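Transaminase (Bacillus megaterium, PDB 5G0A) catalyses the pyridoxal-5'-phosphate-dependent transfer of amino groups between amines and carbonyl compounds, as an S-selective omega-transaminase of aminotransferase class III. Local coordinates at residues B[147-152]-B[267-272]; B[154-159]-B[163-168]; B[237-242]-B[440-445]; B[273-278]-B[294-299]. All blocks are in the same frame, centred on the assembly; numbering follows the deposited sequence.

Interaction 1 (B[147-152]-B[267-272]). Unlike the reference sequence in segment 267-272: Asn268 (reference Thr). With PLP (pyridoxal-5'-phosphate), chain K.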
loop_
_atom_site.group_PDB
_atom_site.type_symbol
_atom_site.label_atom_id
_atom_site.label_comp_id
_atom_site.label_asym_id
_atom_site.label_seq_id
_atom_site.Cartn_x
_atom_site.Cartn_y
_atom_site.Cartn_z
ATOM N N ASP B 147 12.642 -4.797 -16.391
ATOM C CA ASP B 147 12.256 -3.556 -17.068
ATOM C C ASP B 147 12.817 -2.378 -16.289
ATOM O O ASP B 147 12.851 -2.397 -15.059
ATOM C CB ASP B 147 10.734 -3.372 -17.139
ATOM C CG ASP B 147 10.112 -3.979 -18.376
ATOM O OD1 ASP B 147 10.782 -4.761 -19.079
ATOM O OD2 ASP B 147 8.950 -3.625 -18.677
ATOM N N TYR B 148 13.215 -1.355 -17.036
ATOM C CA TYR B 148 13.535 -0.040 -16.474
ATOM C C TYR B 148 12.594 0.979 -17.109
ATOM O O TYR B 148 12.523 1.080 -18.344
ATOM C CB TYR B 148 15.002 0.329 -16.719
ATOM C CG TYR B 148 15.336 1.652 -16.038
ATOM C CD1 TYR B 148 15.569 1.690 -14.656
ATOM C CD2 TYR B 148 15.336 2.856 -16.748
ATOM C CE1 TYR B 148 15.809 2.891 -13.996
ATOM C CE2 TYR B 148 15.607 4.077 -16.099
ATOM C CZ TYR B 148 15.832 4.075 -14.720
ATOM O OH TYR B 148 16.087 5.249 -14.039
ATOM N N HIS B 149 11.848 1.705 -16.273
ATOM C CA HIS B 149 10.916 2.697 -16.758
ATOM C C HIS B 149 11.130 4.047 -16.075
ATOM O O HIS B 149 10.291 4.927 -16.180
ATOM C CB HIS B 149 9.448 2.218 -16.601
ATOM C CG HIS B 149 9.128 1.019 -17.439
ATOM N ND1 HIS B 149 9.122 1.064 -18.819
ATOM C CD2 HIS B 149 8.810 -0.259 -17.100
ATOM C CE1 HIS B 149 8.836 -0.141 -19.294
ATOM N NE2 HIS B 149 8.633 -0.957 -18.271
ATOM N N GLY B 150 12.251 4.208 -15.376
ATOM C CA GLY B 150 12.495 5.503 -14.721
ATOM C C GLY B 150 12.631 5.366 -13.218
ATOM O O GLY B 150 12.573 4.258 -12.687
ATOM N N TRP B 151 12.775 6.501 -12.524
ATOM C CA TRP B 151 13.229 6.468 -11.131
ATOM C C TRP B 151 12.312 7.156 -10.117
ATOM O O TRP B 151 12.478 6.950 -8.907
ATOM C CB TRP B 151 14.639 7.077 -11.013
ATOM C CG TRP B 151 14.636 8.545 -11.316
ATOM C CD1 TRP B 151 14.754 9.121 -12.548
ATOM C CD2 TRP B 151 14.438 9.620 -10.382
ATOM N NE1 TRP B 151 14.644 10.494 -12.438
ATOM C CE2 TRP B 151 14.462 10.825 -11.122
ATOM C CE3 TRP B 151 14.257 9.680 -8.985
ATOM C CZ2 TRP B 151 14.324 12.095 -10.515
ATOM C CZ3 TRP B 151 14.085 10.943 -8.381
ATOM C CH2 TRP B 151 14.132 12.133 -9.153
ATOM N N THR B 152 11.406 8.014 -10.598
ATOM C CA THR B 152 10.473 8.730 -9.732
ATOM C C THR B 152 9.461 7.707 -9.177
ATOM O O THR B 152 9.359 6.577 -9.695
ATOM C CB THR B 152 9.766 9.887 -10.494
ATOM O OG1 THR B 152 9.282 9.380 -11.742
ATOM C CG2 THR B 152 10.741 11.054 -10.811
ATOM N N ILE B 267 0.973 -0.042 -23.038
ATOM C CA ILE B 267 1.870 1.111 -23.042
ATOM C C ILE B 267 3.215 0.591 -23.499
ATOM O O ILE B 267 3.803 -0.278 -22.857
ATOM C CB ILE B 267 2.056 1.700 -21.611
ATOM C CG1 ILE B 267 0.701 2.120 -21.007
ATOM C CG2 ILE B 267 3.078 2.859 -21.676
ATOM C CD1 ILE B 267 0.773 2.463 -19.504
ATOM N N ASN B 268 3.736 1.112 -24.612
ATOM C CA ASN B 268 5.139 0.827 -24.892
ATOM C C ASN B 268 6.030 2.017 -24.557
ATOM O O ASN B 268 5.756 3.135 -24.973
ATOM C CB ASN B 268 5.415 0.351 -26.331
ATOM C CG ASN B 268 6.815 -0.190 -26.469
ATOM O OD1 ASN B 268 7.216 -1.126 -25.746
ATOM N ND2 ASN B 268 7.600 0.420 -27.357
ATOM N N ASP B 269 7.056 1.741 -23.761
ATOM C CA ASP B 269 7.983 2.759 -23.291
ATOM C C ASP B 269 9.068 2.942 -24.348
ATOM O O ASP B 269 9.921 2.064 -24.525
ATOM C CB ASP B 269 8.593 2.307 -21.949
ATOM C CG ASP B 269 9.460 3.393 -21.292
ATOM O OD1 ASP B 269 9.804 4.392 -21.963
ATOM O OD2 ASP B 269 9.774 3.231 -20.093
ATOM N N GLU B 270 8.999 4.071 -25.061
ATOM C CA GLU B 270 9.940 4.378 -26.137
ATOM C C GLU B 270 10.973 5.403 -25.720
ATOM O O GLU B 270 11.575 6.044 -26.576
ATOM C CB GLU B 270 9.185 4.947 -27.345
ATOM C CG GLU B 270 8.332 3.945 -28.142
ATOM C CD GLU B 270 9.159 2.985 -29.000
ATOM O OE1 GLU B 270 10.338 3.283 -29.325
ATOM O OE2 GLU B 270 8.624 1.917 -29.375
ATOM N N VAL B 271 11.162 5.609 -24.420
ATOM C CA VAL B 271 12.108 6.659 -24.006
ATOM C C VAL B 271 13.498 6.354 -24.529
ATOM O O VAL B 271 14.192 7.257 -24.991
ATOM C CB VAL B 271 12.155 6.834 -22.467
ATOM C CG1 VAL B 271 13.328 7.737 -22.058
ATOM C CG2 VAL B 271 10.842 7.426 -21.980
ATOM N N LEU B 272 13.904 5.085 -24.468
ATOM C CA LEU B 272 15.203 4.719 -25.015
ATOM C C LEU B 272 15.161 4.329 -26.497
ATOM O O LEU B 272 16.015 4.781 -27.277
ATOM C CB LEU B 272 15.879 3.644 -24.168
ATOM C CG LEU B 272 17.359 3.396 -24.484
ATOM C CD1 LEU B 272 18.170 3.206 -23.202
ATOM C CD2 LEU B 272 17.492 2.210 -25.430
HETATM N N1 PLP K . 12.218 4.522 -19.619
HETATM C C2 PLP K . 13.248 3.944 -20.280
HETATM C C2A PLP K . 13.006 2.712 -21.125
HETATM C C3 PLP K . 14.593 4.565 -20.239
HETATM O O3 PLP K . 15.635 4.055 -20.912
HETATM C C4 PLP K . 14.784 5.781 -19.435
HETATM C C4A PLP K . 16.146 6.475 -19.401
HETATM C C5 PLP K . 13.579 6.277 -18.726
HETATM C C6 PLP K . 12.371 5.605 -18.837
HETATM C C5A PLP K . 13.633 7.485 -17.801
HETATM O O4P PLP K . 14.019 8.679 -18.447
HETATM P P PLP K . 14.672 9.842 -17.530
HETATM O O1P PLP K . 14.739 10.959 -18.536
HETATM O O2P PLP K . 13.770 10.122 -16.341
HETATM O O3P PLP K . 16.022 9.320 -17.114
#
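His149 and Asp269 meet beside the cofactor ring. His149 ND1 donates to Asp269 OD2 over 2.6 Å, nearly straight at 171°, and reaches the lone pair of OD2 that faces away from the other oxygen. Imidazole and carboxylate are almost coplanar, 23° apart. The same OD2 lies 2.8 Å from PLP N1, so one oxygen serves histidine and pyridine together. The ring is sandwiched. Tyr148 brings its CD2-CE2 edge over one face, with CE2 3.8 Å from PLP C4, while Val271 CG1 presses on the opposite face, 3.6 Å from C4. Valine suits this place because its compact branched side chain offers methyls to the ring face, CG2 nearer C6.

Further out, Asp147 OD2 accepts from His149 NE2 at 2.7 Å and also forms a salt bridge with Arg144, fixing the rotation of the imidazole. The second oxygen, Asp269 OD1, accepts from the backbone N of Val271 at 3.1 Å, an Asx turn that steadies the carboxylate at the end of strand 265-269. With CG opposite the backbone N (chi1 -173°), Asp269 aims its carboxylate at the cofactor nitrogen. An asparagine in its place would probably weaken the grip on PLP N1, because the negative charge facing that nitrogen would be lost.

Aspartate against the pyridine nitrogen is a hallmark of fold type I PLP enzymes. The proximity is consistent with a protonated N1, which would let the ring act as an electron sink, and the chain from Arg144 through Asp147 and His149 probably tunes that aspartate.

Interaction 2 (B[154-159]-B[163-168])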
loop_
_atom_site.group_PDB
_atom_site.type_symbol
_atom_site.label_atom_id
_atom_site.label_comp_id
_atom_site.label_asym_id
_atom_site.label_seq_id
_atom_site.Cartn_x
_atom_site.Cartn_y
_atom_site.Cartn_z
ATOM N N GLY B 154 6.278 6.770 -9.053
ATOM C CA GLY B 154 5.381 5.960 -9.889
ATOM C C GLY B 154 6.105 5.120 -10.944
ATOM O O GLY B 154 5.866 3.918 -11.081
ATOM N N ALA B 155 7.019 5.741 -11.692
ATOM C CA ALA B 155 7.831 5.032 -12.670
ATOM C C ALA B 155 8.676 3.911 -12.023
ATOM O O ALA B 155 8.890 2.854 -12.596
ATOM C CB ALA B 155 8.737 6.011 -13.410
ATOM N N ALA B 156 9.191 4.162 -10.826
ATOM C CA ALA B 156 9.957 3.134 -10.119
ATOM C C ALA B 156 9.111 1.891 -9.765
ATOM O O ALA B 156 9.626 0.780 -9.760
ATOM C CB ALA B 156 10.615 3.713 -8.868
ATOM N N THR B 157 7.813 2.067 -9.513
ATOM C CA THR B 157 6.975 0.893 -9.191
ATOM C C THR B 157 6.988 -0.128 -10.325
ATOM O O THR B 157 6.867 -1.321 -10.069
ATOM C CB THR B 157 5.503 1.231 -8.831
ATOM O OG1 THR B 157 4.813 1.741 -9.983
ATOM C CG2 THR B 157 5.433 2.240 -7.637
ATOM N N VAL B 158 7.131 0.343 -11.567
ATOM C CA VAL B 158 7.187 -0.574 -12.714
ATOM C C VAL B 158 8.598 -0.904 -13.180
ATOM O O VAL B 158 8.801 -1.620 -14.140
ATOM C CB VAL B 158 6.296 -0.133 -13.895
ATOM C CG1 VAL B 158 4.820 -0.252 -13.504
ATOM C CG2 VAL B 158 6.609 1.298 -14.344
ATOM N N THR B 159 9.579 -0.391 -12.456
ATOM C CA THR B 159 10.963 -0.738 -12.726
ATOM C C THR B 159 11.313 -1.944 -11.868
ATOM O O THR B 159 11.257 -1.883 -10.635
ATOM C CB THR B 159 11.878 0.453 -12.400
ATOM O OG1 THR B 159 11.678 1.461 -13.401
ATOM C CG2 THR B 159 13.335 0.031 -12.410
ATOM N N SER B 163 19.186 -3.309 -9.698
ATOM C CA SER B 163 20.353 -2.461 -9.522
ATOM C C SER B 163 20.107 -0.997 -9.865
ATOM O O SER B 163 21.025 -0.184 -9.797
ATOM C CB SER B 163 21.512 -2.987 -10.393
ATOM O OG SER B 163 21.111 -3.172 -11.750
ATOM N N TYR B 164 18.872 -0.658 -10.221
ATOM C CA TYR B 164 18.576 0.696 -10.650
ATOM C C TYR B 164 17.347 1.288 -9.969
ATOM O O TYR B 164 16.659 2.125 -10.550
ATOM C CB TYR B 164 18.468 0.749 -12.188
ATOM C CG TYR B 164 19.832 0.814 -12.831
ATOM C CD1 TYR B 164 20.460 2.044 -13.038
ATOM C CD2 TYR B 164 20.512 -0.346 -13.192
ATOM C CE1 TYR B 164 21.722 2.113 -13.605
ATOM C CE2 TYR B 164 21.774 -0.281 -13.770
ATOM C CZ TYR B 164 22.370 0.948 -13.960
ATOM O OH TYR B 164 23.622 1.037 -14.523
ATOM N N ARG B 165 17.104 0.900 -8.716
ATOM C CA ARG B 165 15.925 1.371 -8.007
ATOM C C ARG B 165 16.245 2.369 -6.883
ATOM O O ARG B 165 15.528 2.448 -5.890
ATOM C CB ARG B 165 15.124 0.168 -7.488
ATOM C CG ARG B 165 14.415 -0.626 -8.583
ATOM C CD ARG B 165 13.723 -1.874 -8.020
ATOM N NE ARG B 165 12.930 -1.561 -6.830
ATOM C CZ ARG B 165 11.754 -0.935 -6.847
ATOM N NH1 ARG B 165 11.191 -0.607 -8.000
ATOM N NH2 ARG B 165 11.131 -0.665 -5.701
ATOM N N SER B 166 17.315 3.151 -7.063
ATOM C CA SER B 166 17.653 4.261 -6.144
ATOM C C SER B 166 17.896 3.871 -4.684
ATOM O O SER B 166 17.765 4.699 -3.780
ATOM C CB SER B 166 16.601 5.371 -6.233
ATOM O OG SER B 166 16.440 5.767 -7.592
ATOM N N GLY B 167 18.238 2.606 -4.471
ATOM C CA GLY B 167 18.663 2.140 -3.146
ATOM C C GLY B 167 20.150 2.335 -2.945
ATOM O O GLY B 167 20.846 2.890 -3.801
ATOM N N LEU B 168 20.630 1.870 -1.794
ATOM C CA LEU B 168 22.033 1.969 -1.439
ATOM C C LEU B 168 22.661 0.607 -1.395
ATOM O O LEU B 168 22.078 -0.345 -0.876
ATOM C CB LEU B 168 22.179 2.613 -0.072
ATOM C CG LEU B 168 21.673 4.057 0.032
ATOM C CD1 LEU B 168 21.741 4.511 1.481
ATOM C CD2 LEU B 168 22.434 5.032 -0.879
#
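Arg165 reaches back to Ala156 and Thr159, tying the loop that follows to the end of the short helix 153-157 and the residues just after it in this fold type I aminotransferase. Polar contacts dominate. A single nitrogen, NH1, serves two backbone carbonyls: a weak bond runs to Ala156 O (2.7 Å, 120°), which also receives the backbone N of Thr159, and a better one to Thr159 O (2.9 Å, 139°). Arginine suits the place because its long chain, bent at chi3 (48°), can carry a group with several N-H donors to these carbonyls. Ala156 O meets the edge of the guanidinium, whereas Thr159 O is tilted from its plane.

Apolar contact is slight, with Thr159 CG2 lying alongside Arg165 CG as the two side chains run past each other in opposite directions. The hydroxyl of Thr159 has its partners in the cofactor-binding loop, at His149 N and Gly150 O, so this threonine offers a methyl to the arginine and an oxygen to the active site. Beyond Arg165 the loop meets the second subunit, where Ser166 binds Ser327 and Trp325 of that chain. Within the helical turn, Thr157 OG1 donates to Gly154 O over 2.7 Å, in the plane of that carbonyl.

Interaction 3 (B[237-242]-B[440-445])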
loop_
_atom_site.group_PDB
_atom_site.type_symbol
_atom_site.label_atom_id
_atom_site.label_comp_id
_atom_site.label_asym_id
_atom_site.label_seq_id
_atom_site.Cartn_x
_atom_site.Cartn_y
_atom_site.Cartn_z
ATOM N N GLU B 237 9.072 -2.563 -22.756
ATOM C CA GLU B 237 10.099 -1.934 -23.602
ATOM C C GLU B 237 10.318 -2.988 -24.671
ATOM O O GLU B 237 10.432 -4.177 -24.335
ATOM C CB GLU B 237 11.437 -1.789 -22.873
ATOM C CG GLU B 237 11.464 -1.039 -21.556
ATOM C CD GLU B 237 12.827 -1.162 -20.893
ATOM O OE1 GLU B 237 13.800 -0.555 -21.413
ATOM O OE2 GLU B 237 12.948 -1.901 -19.889
ATOM N N VAL B 238 10.392 -2.604 -25.938
ATOM C CA VAL B 238 10.540 -3.656 -26.970
ATOM C C VAL B 238 11.928 -4.270 -26.894
ATOM O O VAL B 238 12.129 -5.433 -27.242
ATOM C CB VAL B 238 10.248 -3.195 -28.408
ATOM C CG1 VAL B 238 8.821 -2.688 -28.550
ATOM C CG2 VAL B 238 11.298 -2.199 -28.911
ATOM N N SER B 239 12.892 -3.472 -26.472
ATOM C CA SER B 239 14.205 -3.976 -26.165
ATOM C C SER B 239 14.510 -3.394 -24.809
ATOM O O SER B 239 14.516 -2.165 -24.652
ATOM C CB SER B 239 15.214 -3.486 -27.211
ATOM O OG SER B 239 16.526 -3.895 -26.888
ATOM N N GLN B 240 14.726 -4.256 -23.817
ATOM C CA GLN B 240 15.032 -3.768 -22.470
ATOM C C GLN B 240 16.352 -3.021 -22.541
ATOM O O GLN B 240 17.372 -3.599 -22.926
ATOM C CB GLN B 240 15.038 -4.915 -21.449
ATOM C CG GLN B 240 13.619 -5.372 -21.101
ATOM C CD GLN B 240 13.576 -6.651 -20.281
ATOM O OE1 GLN B 240 14.306 -7.618 -20.560
ATOM N NE2 GLN B 240 12.695 -6.678 -19.277
ATOM N N GLY B 241 16.304 -1.725 -22.217
ATOM C CA GLY B 241 17.430 -0.809 -22.411
ATOM C C GLY B 241 18.499 -1.036 -21.370
ATOM O O GLY B 241 19.489 -1.725 -21.627
ATOM N N ALA B 242 18.298 -0.475 -20.182
ATOM C CA ALA B 242 19.187 -0.753 -19.054
ATOM C C ALA B 242 19.250 -2.259 -18.772
ATOM O O ALA B 242 20.323 -2.805 -18.461
ATOM C CB ALA B 242 18.735 0.011 -17.814
ATOM N N THR B 440 26.712 -8.242 -20.247
ATOM C CA THR B 440 26.071 -7.835 -21.480
ATOM C C THR B 440 26.509 -6.442 -21.842
ATOM O O THR B 440 26.323 -5.511 -21.072
ATOM C CB THR B 440 24.530 -7.841 -21.344
ATOM O OG1 THR B 440 24.110 -9.029 -20.644
ATOM C CG2 THR B 440 23.863 -7.773 -22.724
ATOM N N MET B 441 27.103 -6.315 -23.011
ATOM C CA MET B 441 27.429 -5.016 -23.555
ATOM C C MET B 441 26.184 -4.361 -24.092
ATOM O O MET B 441 25.316 -5.042 -24.621
ATOM C CB MET B 441 28.377 -5.227 -24.697
ATOM C CG MET B 441 29.445 -6.191 -24.269
ATOM S SD MET B 441 30.891 -5.222 -23.939
ATOM C CE MET B 441 31.344 -5.180 -25.664
ATOM N N ARG B 442 26.142 -3.032 -23.990
ATOM C CA ARG B 442 25.041 -2.231 -24.498
ATOM C C ARG B 442 25.700 -1.077 -25.249
ATOM O O ARG B 442 26.245 -0.150 -24.644
ATOM C CB ARG B 442 24.171 -1.698 -23.350
ATOM C CG ARG B 442 22.754 -1.317 -23.774
ATOM C CD ARG B 442 21.909 -2.582 -23.761
ATOM N NE ARG B 442 20.485 -2.467 -24.087
ATOM C CZ ARG B 442 19.974 -2.695 -25.296
ATOM N NH1 ARG B 442 20.781 -2.968 -26.325
ATOM N NH2 ARG B 442 18.660 -2.645 -25.482
ATOM N N ILE B 443 25.650 -1.162 -26.568
ATOM C CA ILE B 443 26.459 -0.301 -27.424
ATOM C C ILE B 443 25.556 0.654 -28.161
ATOM O O ILE B 443 24.571 0.228 -28.750
ATOM C CB ILE B 443 27.274 -1.159 -28.425
ATOM C CG1 ILE B 443 28.255 -2.054 -27.656
ATOM C CG2 ILE B 443 28.042 -0.276 -29.416
ATOM C CD1 ILE B 443 28.855 -3.170 -28.478
ATOM N N GLY B 444 25.905 1.945 -28.145
ATOM C CA GLY B 444 25.154 2.947 -28.891
ATOM C C GLY B 444 26.005 4.156 -29.231
ATOM O O GLY B 444 26.917 4.490 -28.498
ATOM N N ALA B 445 25.702 4.791 -30.356
ATOM C CA ALA B 445 26.347 6.038 -30.751
ATOM C C ALA B 445 25.277 6.937 -31.346
ATOM O O ALA B 445 24.099 6.591 -31.297
ATOM C CB ALA B 445 27.478 5.756 -31.755
#
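Arg442 extends from strand 440-443, an outer strand of the three-stranded antiparallel sheet of the C-terminal small domain in this fold type I enzyme, to Ser239, Gln240 and Gly241 in the loop after strand 231-236. The loop starts at Glu237, a cofactor-pocket residue whose OE1 accepts Gly241 N at 2.9 Å and so folds the turn back on itself. Ser239 then brings OG to Arg442 NH2, a weak bond at 2.8 Å. A serine fits here because its hydroxyl can also face the backbone O of Ala245. Gln240 gives its carbonyl, which weakly accepts the same NH2 at 3.0 Å from an oblique direction, while its side chain turns to Asp147. Gly241 supplies the straightest of the three bonds, from Arg442 NE to its carbonyl O (152°).

A leucine in place of Arg442 would probably leave the loop carbonyls without these donors and loosen the tie between sheet and cofactor loop. The Arg442 chain, its CG opposite the backbone N and bent at chi2 (84°), turns NE and NH2 to the same turn, with Gly241 O in the guanidinium plane and NE on one of its lone pairs at 2.8 Å.

Interaction 4 (B[273-278]-B[294-299]). With PLP (pyridoxal-5'-phosphate), chain K.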
loop_
_atom_site.group_PDB
_atom_site.type_symbol
_atom_site.label_atom_id
_atom_site.label_comp_id
_atom_site.label_asym_id
_atom_site.label_seq_id
_atom_site.Cartn_x
_atom_site.Cartn_y
_atom_site.Cartn_z
ATOM N N THR B 273 14.183 3.521 -26.895
ATOM C CA THR B 273 14.175 3.028 -28.293
ATOM C C THR B 273 13.626 4.022 -29.309
ATOM O O THR B 273 13.656 3.757 -30.527
ATOM C CB THR B 273 13.381 1.717 -28.429
ATOM O OG1 THR B 273 12.056 1.934 -27.927
ATOM C CG2 THR B 273 14.078 0.590 -27.657
ATOM N N GLY B 274 13.115 5.155 -28.827
ATOM C CA GLY B 274 12.477 6.127 -29.679
ATOM C C GLY B 274 13.427 6.950 -30.538
ATOM O O GLY B 274 14.617 7.054 -30.253
ATOM N N PHE B 275 12.862 7.538 -31.584
ATOM C CA PHE B 275 13.564 8.515 -32.435
ATOM C C PHE B 275 14.812 7.992 -33.108
ATOM O O PHE B 275 15.902 8.544 -32.967
ATOM C CB PHE B 275 13.734 9.871 -31.706
ATOM C CG PHE B 275 12.419 10.443 -31.302
ATOM C CD1 PHE B 275 11.609 11.057 -32.243
ATOM C CD2 PHE B 275 11.926 10.239 -29.994
ATOM C CE1 PHE B 275 10.350 11.522 -31.901
ATOM C CE2 PHE B 275 10.660 10.704 -29.646
ATOM C CZ PHE B 275 9.883 11.361 -30.586
ATOM N N GLY B 276 14.623 6.890 -33.837
ATOM C CA GLY B 276 15.647 6.389 -34.759
ATOM C C GLY B 276 16.663 5.448 -34.154
ATOM O O GLY B 276 17.479 4.860 -34.879
ATOM N N ARG B 277 16.624 5.295 -32.821
ATOM C CA ARG B 277 17.601 4.507 -32.087
ATOM C C ARG B 277 17.767 3.080 -32.647
ATOM O O ARG B 277 18.869 2.518 -32.617
ATOM C CB ARG B 277 17.207 4.460 -30.579
ATOM C CG ARG B 277 18.057 3.578 -29.661
ATOM C CD ARG B 277 19.554 3.919 -29.697
ATOM N NE ARG B 277 19.767 5.334 -29.353
ATOM C CZ ARG B 277 20.944 5.955 -29.423
ATOM N NH1 ARG B 277 22.038 5.278 -29.792
ATOM N NH2 ARG B 277 21.029 7.250 -29.111
ATOM N N THR B 278 16.666 2.514 -33.144
ATOM C CA THR B 278 16.648 1.111 -33.588
ATOM C C THR B 278 16.547 1.009 -35.114
ATOM O O THR B 278 16.303 -0.079 -35.651
ATOM C CB THR B 278 15.460 0.308 -32.970
ATOM O OG1 THR B 278 14.227 0.703 -33.585
ATOM C CG2 THR B 278 15.389 0.530 -31.435
ATOM N N ILE B 294 2.453 5.613 -25.901
ATOM C CA ILE B 294 3.921 5.546 -25.768
ATOM C C ILE B 294 4.476 6.675 -24.905
ATOM O O ILE B 294 3.870 7.743 -24.794
ATOM C CB ILE B 294 4.713 5.500 -27.110
ATOM C CG1 ILE B 294 4.633 6.846 -27.871
ATOM C CG2 ILE B 294 4.307 4.238 -27.918
ATOM C CD1 ILE B 294 5.508 6.853 -29.136
ATOM N N THR B 295 5.630 6.396 -24.312
ATOM C CA THR B 295 6.376 7.382 -23.532
ATOM C C THR B 295 7.683 7.689 -24.243
ATOM O O THR B 295 8.292 6.798 -24.846
ATOM C CB THR B 295 6.641 6.881 -22.099
ATOM O OG1 THR B 295 7.223 5.578 -22.147
ATOM C CG2 THR B 295 5.338 6.816 -21.312
ATOM N N MET B 296 8.107 8.947 -24.146
ATOM C CA MET B 296 9.276 9.459 -24.898
ATOM C C MET B 296 10.134 10.344 -24.016
ATOM O O MET B 296 9.653 10.957 -23.068
ATOM C CB MET B 296 8.818 10.275 -26.118
ATOM C CG MET B 296 8.072 9.452 -27.171
ATOM S SD MET B 296 7.167 10.487 -28.327
ATOM C CE MET B 296 5.693 10.832 -27.366
ATOM N N GLY B 297 11.405 10.413 -24.373
ATOM C CA GLY B 297 12.434 11.211 -23.682
ATOM C C GLY B 297 13.689 11.049 -24.549
ATOM O O GLY B 297 13.584 10.711 -25.733
ATOM N N LYS B 298 14.858 11.323 -23.975
ATOM C CA LYS B 298 16.179 11.022 -24.619
ATOM C C LYS B 298 16.275 11.545 -26.046
ATOM O O LYS B 298 16.493 12.754 -26.245
ATOM C CB LYS B 298 16.494 9.522 -24.483
ATOM C CG LYS B 298 16.676 9.117 -23.019
ATOM C CD LYS B 298 17.109 7.662 -22.827
ATOM C CE LYS B 298 17.619 7.371 -21.392
ATOM N NZ LYS B 298 16.763 6.373 -20.733
ATOM N N GLY B 299 16.052 10.675 -27.042
ATOM C CA GLY B 299 16.086 11.095 -28.464
ATOM C C GLY B 299 15.016 12.074 -28.924
ATOM O O GLY B 299 15.134 12.654 -30.010
HETATM N N1 PLP K . 12.218 4.522 -19.619
HETATM C C2 PLP K . 13.248 3.944 -20.280
HETATM C C2A PLP K . 13.006 2.712 -21.125
HETATM C C3 PLP K . 14.593 4.565 -20.239
HETATM O O3 PLP K . 15.635 4.055 -20.912
HETATM C C4 PLP K . 14.784 5.781 -19.435
HETATM C C4A PLP K . 16.146 6.475 -19.401
HETATM C C5 PLP K . 13.579 6.277 -18.726
HETATM C C6 PLP K . 12.371 5.605 -18.837
HETATM C C5A PLP K . 13.633 7.485 -17.801
HETATM O O4P PLP K . 14.019 8.679 -18.447
HETATM P P PLP K . 14.672 9.842 -17.530
HETATM O O1P PLP K . 14.739 10.959 -18.536
HETATM O O2P PLP K . 13.770 10.122 -16.341
HETATM O O3P PLP K . 16.022 9.320 -17.114
HETATM O O HOH W 1 14.617 8.176 -27.539
#
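Behind the lysine that holds the cofactor, Phe275 packs against Met296 and Gly299. The lysine itself, Lys298, has its NZ covalently bonded to PLP C4A (1.5 Å), at the end of a side chain that leads away from the 273-278 loop. The two segments meet through a Met-aromatic contact: Met296 SD comes to the edge of the Phe275 ring, 3.6 Å from CZ and 4.8 Å from the ring centre, the two side chains crossing at about a right angle. The unbranched thioether, bent at chi3, sets its polarisable sulfur at the ring edge. Phe275 CB also lies 3.5 Å from Gly299 O, and the ring is further met edge-to-face by Phe282.

Gly299 suits its place, since a CB would come within about 3.2 Å of Gly274 O and 3.3 Å of Phe275 CB and be crowded by both. A water joins the backbones instead: it accepts from Gly299 N at 2.9 Å and lies at the same distance from Gly274 O. A cofactor lysine in the turn just after a strand of the central sheet, here 293-296, is typical of fold type I aminotransferases.

Interactions 1 and 4 both bear on PLP: their centres lie 10 Å apart, and they share the central sheet, in which strands 265-269 and 293-296 are neighbours. Glu270 N bonds probably to Thr295 O at 2.8 Å, so the residues at the pyridine nitrogen and at the cofactor lysine stand on one frame. Interaction 2 is nested inside the loop closed by interaction 1 and touches it, with Thr159 OG1 2.9 Å from His149 N, a probable hydrogen bond. Interaction 3 touches interaction 1, with Gln240 NE2 2.7 Å from Asp147 OD1, and interaction 4, with Arg277 NH1 2.9 Å from Ala445 O. Interactions 2 and 4 stand about 20 Å apart, centre to centre, and do not touch.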